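Local structure of SPT6 (Antonospora locustae, 2XP1) at residues L49-M61 with Y87-K99. The protein is a transcription elongation factor and histone chaperone whose C-terminal tandem SH2 domains, the part described here, probably link it to RNA polymerase II. Sequence-based numbering, arbitrary orientation.
Sequences LVIKFASDVFVHM and YVRPILRNLKSIK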
# COMPACT_ATOMS: atom_id res chain seq x y z
N LEU A 49 3.59 -6.60 -17.91
CA LEU A 49 2.80 -5.42 -18.17
C LEU A 49 3.80 -4.35 -18.53
O LEU A 49 4.79 -4.18 -17.82
CB LEU A 49 2.08 -5.04 -16.87
CG LEU A 49 1.41 -3.68 -16.76
CD1 LEU A 49 0.23 -3.67 -17.70
CD2 LEU A 49 0.92 -3.44 -15.31
N VAL A 50 3.56 -3.66 -19.64
CA VAL A 50 4.40 -2.56 -20.07
C VAL A 50 3.45 -1.36 -20.12
O VAL A 50 2.44 -1.40 -20.82
CB VAL A 50 5.05 -2.81 -21.47
CG1 VAL A 50 6.10 -1.73 -21.82
CG2 VAL A 50 5.70 -4.22 -21.55
N ILE A 51 3.77 -0.34 -19.32
CA ILE A 51 3.07 0.95 -19.30
C ILE A 51 4.01 2.05 -19.84
O ILE A 51 5.13 2.20 -19.35
CB ILE A 51 2.65 1.33 -17.88
CG1 ILE A 51 1.86 0.18 -17.20
CG2 ILE A 51 1.81 2.55 -17.90
CD1 ILE A 51 1.57 0.42 -15.70
N LYS A 52 3.55 2.80 -20.83
CA LYS A 52 4.31 3.91 -21.39
C LYS A 52 4.11 5.13 -20.48
O LYS A 52 3.01 5.65 -20.35
CB LYS A 52 3.78 4.22 -22.81
CG LYS A 52 4.08 5.61 -23.34
CD LYS A 52 3.71 5.78 -24.84
CE LYS A 52 2.19 5.92 -25.06
NZ LYS A 52 1.82 5.77 -26.54
N PHE A 53 5.17 5.57 -19.80
CA PHE A 53 5.04 6.75 -18.93
C PHE A 53 5.17 8.02 -19.75
O PHE A 53 4.46 8.99 -19.50
CB PHE A 53 6.04 6.72 -17.79
CG PHE A 53 5.52 6.03 -16.56
CD1 PHE A 53 4.73 4.89 -16.67
CD2 PHE A 53 5.84 6.49 -15.30
CE1 PHE A 53 4.24 4.25 -15.54
CE2 PHE A 53 5.34 5.86 -14.17
CZ PHE A 53 4.55 4.76 -14.29
N ALA A 54 6.04 7.95 -20.76
CA ALA A 54 6.34 9.03 -21.68
C ALA A 54 7.06 8.36 -22.84
O ALA A 54 7.49 7.20 -22.72
CB ALA A 54 7.27 10.06 -21.03
N SER A 55 7.16 9.09 -23.94
CA SER A 55 7.83 8.68 -25.19
C SER A 55 9.04 7.74 -25.07
O SER A 55 9.26 6.88 -25.93
CB SER A 55 8.28 9.93 -25.93
OG SER A 55 7.18 10.70 -26.37
N ASP A 56 9.87 7.97 -24.05
CA ASP A 56 11.04 7.15 -23.85
C ASP A 56 11.09 6.61 -22.44
O ASP A 56 12.14 6.18 -21.99
CB ASP A 56 12.33 7.93 -24.14
CG ASP A 56 12.56 9.05 -23.16
OD1 ASP A 56 11.58 9.54 -22.55
OD2 ASP A 56 13.73 9.46 -23.01
N VAL A 57 9.95 6.60 -21.74
CA VAL A 57 9.89 5.97 -20.41
C VAL A 57 8.90 4.85 -20.37
O VAL A 57 7.69 5.06 -20.51
CB VAL A 57 9.59 6.98 -19.30
CG1 VAL A 57 9.65 6.29 -17.93
CG2 VAL A 57 10.59 8.16 -19.38
N PHE A 58 9.40 3.64 -20.17
CA PHE A 58 8.51 2.49 -20.10
C PHE A 58 8.66 1.71 -18.79
O PHE A 58 9.78 1.48 -18.33
CB PHE A 58 8.70 1.60 -21.33
CG PHE A 58 8.43 2.32 -22.61
CD1 PHE A 58 9.45 3.01 -23.26
CD2 PHE A 58 7.15 2.35 -23.16
CE1 PHE A 58 9.20 3.71 -24.43
CE2 PHE A 58 6.90 3.07 -24.33
CZ PHE A 58 7.92 3.74 -24.97
N VAL A 59 7.55 1.31 -18.18
CA VAL A 59 7.64 0.52 -16.99
C VAL A 59 7.18 -0.89 -17.33
O VAL A 59 6.09 -1.08 -17.91
CB VAL A 59 6.75 1.11 -15.90
CG1 VAL A 59 6.57 0.15 -14.79
CG2 VAL A 59 7.41 2.38 -15.36
N HIS A 60 8.03 -1.87 -17.01
CA HIS A 60 7.78 -3.29 -17.22
C HIS A 60 7.54 -3.97 -15.88
O HIS A 60 8.48 -4.05 -15.06
CB HIS A 60 9.03 -3.87 -17.86
CG HIS A 60 9.26 -3.36 -19.24
ND1 HIS A 60 9.06 -4.12 -20.37
CD2 HIS A 60 9.60 -2.12 -19.69
CE1 HIS A 60 9.31 -3.40 -21.45
NE2 HIS A 60 9.64 -2.18 -21.06
N MET A 61 6.33 -4.49 -15.63
CA MET A 61 6.05 -5.20 -14.39
C MET A 61 5.71 -6.67 -14.58
O MET A 61 4.72 -6.97 -15.21
CB MET A 61 4.87 -4.54 -13.68
CG MET A 61 5.20 -3.18 -13.19
SD MET A 61 3.72 -2.50 -12.47
CE MET A 61 3.79 -0.91 -13.22
N TYR A 87 -5.20 -2.25 -10.86
CA TYR A 87 -3.80 -1.85 -10.80
C TYR A 87 -3.37 -0.86 -11.86
O TYR A 87 -2.85 0.21 -11.52
CB TYR A 87 -2.91 -3.10 -10.75
CG TYR A 87 -1.47 -2.81 -10.52
CD1 TYR A 87 -1.03 -2.39 -9.26
CD2 TYR A 87 -0.56 -2.94 -11.54
CE1 TYR A 87 0.32 -2.12 -9.02
CE2 TYR A 87 0.79 -2.66 -11.33
CZ TYR A 87 1.23 -2.26 -10.06
OH TYR A 87 2.58 -1.97 -9.84
N VAL A 88 -3.64 -1.17 -13.13
CA VAL A 88 -3.22 -0.31 -14.26
C VAL A 88 -4.02 1.02 -14.45
O VAL A 88 -3.43 2.09 -14.58
CB VAL A 88 -3.17 -1.13 -15.59
CG1 VAL A 88 -2.70 -0.28 -16.73
CG2 VAL A 88 -2.25 -2.36 -15.45
N ARG A 89 -5.36 0.97 -14.49
CA ARG A 89 -6.15 2.20 -14.70
C ARG A 89 -5.80 3.33 -13.72
O ARG A 89 -5.59 4.48 -14.16
CB ARG A 89 -7.67 1.95 -14.79
CG ARG A 89 -8.07 1.22 -16.07
CD ARG A 89 -9.55 1.41 -16.45
NE ARG A 89 -10.40 0.24 -16.13
CZ ARG A 89 -10.49 -0.89 -16.86
NH1 ARG A 89 -9.77 -1.06 -17.97
NH2 ARG A 89 -11.31 -1.86 -16.46
N PRO A 90 -5.70 3.02 -12.41
CA PRO A 90 -5.38 4.09 -11.45
C PRO A 90 -3.97 4.64 -11.64
O PRO A 90 -3.77 5.82 -11.41
CB PRO A 90 -5.51 3.42 -10.07
CG PRO A 90 -6.24 2.11 -10.34
CD PRO A 90 -5.89 1.73 -11.73
N ILE A 91 -3.03 3.80 -12.05
CA ILE A 91 -1.72 4.31 -12.53
C ILE A 91 -1.94 5.30 -13.65
O ILE A 91 -1.41 6.41 -13.61
CB ILE A 91 -0.70 3.18 -12.90
CG1 ILE A 91 -0.26 2.43 -11.63
CG2 ILE A 91 0.51 3.76 -13.52
CD1 ILE A 91 0.60 1.18 -11.86
N LEU A 92 -2.76 4.95 -14.64
CA LEU A 92 -2.99 5.85 -15.78
C LEU A 92 -3.67 7.14 -15.34
O LEU A 92 -3.35 8.21 -15.87
CB LEU A 92 -3.82 5.17 -16.86
CG LEU A 92 -3.23 3.85 -17.37
CD1 LEU A 92 -4.14 3.19 -18.42
CD2 LEU A 92 -1.83 4.07 -17.94
N ARG A 93 -4.60 7.03 -14.40
CA ARG A 93 -5.29 8.20 -13.86
C ARG A 93 -4.26 9.11 -13.18
O ARG A 93 -4.23 10.31 -13.42
CB ARG A 93 -6.44 7.79 -12.90
CG ARG A 93 -7.77 7.39 -13.63
CD ARG A 93 -8.77 6.70 -12.70
NE ARG A 93 -9.88 6.10 -13.44
CZ ARG A 93 -11.09 6.64 -13.57
NH1 ARG A 93 -11.37 7.81 -12.99
NH2 ARG A 93 -12.03 6.02 -14.27
N ASN A 94 -3.40 8.51 -12.38
CA ASN A 94 -2.26 9.20 -11.83
C ASN A 94 -1.34 9.88 -12.87
O ASN A 94 -1.06 11.07 -12.75
CB ASN A 94 -1.46 8.22 -10.98
CG ASN A 94 -0.84 8.87 -9.82
OD1 ASN A 94 -1.13 10.03 -9.53
ND2 ASN A 94 0.02 8.15 -9.13
N LEU A 95 -0.86 9.12 -13.87
CA LEU A 95 -0.02 9.68 -14.92
C LEU A 95 -0.70 10.87 -15.59
O LEU A 95 -0.03 11.87 -15.88
CB LEU A 95 0.27 8.64 -15.99
CG LEU A 95 1.21 7.50 -15.62
CD1 LEU A 95 1.30 6.51 -16.77
CD2 LEU A 95 2.58 8.06 -15.31
N LYS A 96 -2.01 10.76 -15.85
CA LYS A 96 -2.73 11.87 -16.50
C LYS A 96 -2.62 13.18 -15.70
O LYS A 96 -2.32 14.23 -16.27
CB LYS A 96 -4.21 11.54 -16.85
CG LYS A 96 -5.08 12.77 -17.25
CD LYS A 96 -6.51 12.41 -17.72
CE LYS A 96 -7.43 13.64 -17.68
NZ LYS A 96 -7.69 14.25 -19.03
N SER A 97 -2.84 13.09 -14.38
CA SER A 97 -2.81 14.27 -13.48
C SER A 97 -1.43 14.87 -13.46
O SER A 97 -1.27 16.08 -13.56
CB SER A 97 -3.16 13.89 -12.03
OG SER A 97 -4.45 13.29 -11.95
N ILE A 98 -0.44 13.99 -13.34
CA ILE A 98 0.95 14.37 -13.22
C ILE A 98 1.28 15.27 -14.40
O ILE A 98 1.77 16.39 -14.20
CB ILE A 98 1.87 13.12 -13.16
CG1 ILE A 98 1.84 12.51 -11.75
CG2 ILE A 98 3.28 13.42 -13.61
CD1 ILE A 98 2.39 11.04 -11.66
N LYS A 99 0.98 14.82 -15.62
CA LYS A 99 1.39 15.57 -16.82
C LYS A 99 0.53 16.78 -17.09
O LYS A 99 0.89 17.64 -17.89
CB LYS A 99 1.42 14.67 -18.05
CG LYS A 99 2.24 13.42 -17.83
CD LYS A 99 2.64 12.86 -19.15
CE LYS A 99 2.47 11.36 -19.19
NZ LYS A 99 2.64 10.96 -20.62
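Leu-95 lays its CD2 methyl over the centre of the Phe-53 ring, 3.6 Å from the centroid and 12° off the ring normal, a CH-pi contact. The opposite face rests on Val-59 CG2, and Phe-129 meets the ring edge-to-face, so a flat, wide side chain suits this slot between hairpin and helix. Were Phe-53 an alanine, Leu-95 CD2 and Val-59 CG2 would probably lose the ring that separates them and face a gap. Ile-51 can be followed outward. Its CB points at the helix and branches there: CG2, anti to the backbone N, touches Leu-92 CD2 at 3.9 Å and Leu-95 CD1 at 4.1 Å, while CG1 (chi1 -52°) carries CD1 to Ile-91 CD1 at 4.0 Å. A beta-branched residue suits the place because its two arms reach different residues of the helix. Leu-49 and Val-88 meet tip to tip, with Leu-49 CD2 tightly placed 3.4 Å from Val-88 CG2. Met-61 turns its sulfur to the edge of the Tyr-87 ring, a Met-aromatic contact modelled too close for its exact placement to be trusted; the Tyr-87 hydroxyl bonds to Ser-73. At the far end Lys-99 NZ donates to Phe-53 O (2.9 Å), tilted 27° from the carbonyl plane, where Phe-53 and Ala-54 form a classic beta bulge opposite Val-57. Helix 80-100 packed on a central antiparallel hairpin is characteristic of the SH2 fold; here its later turns also touch Val-153 of the second sheet, joining the tandem domains.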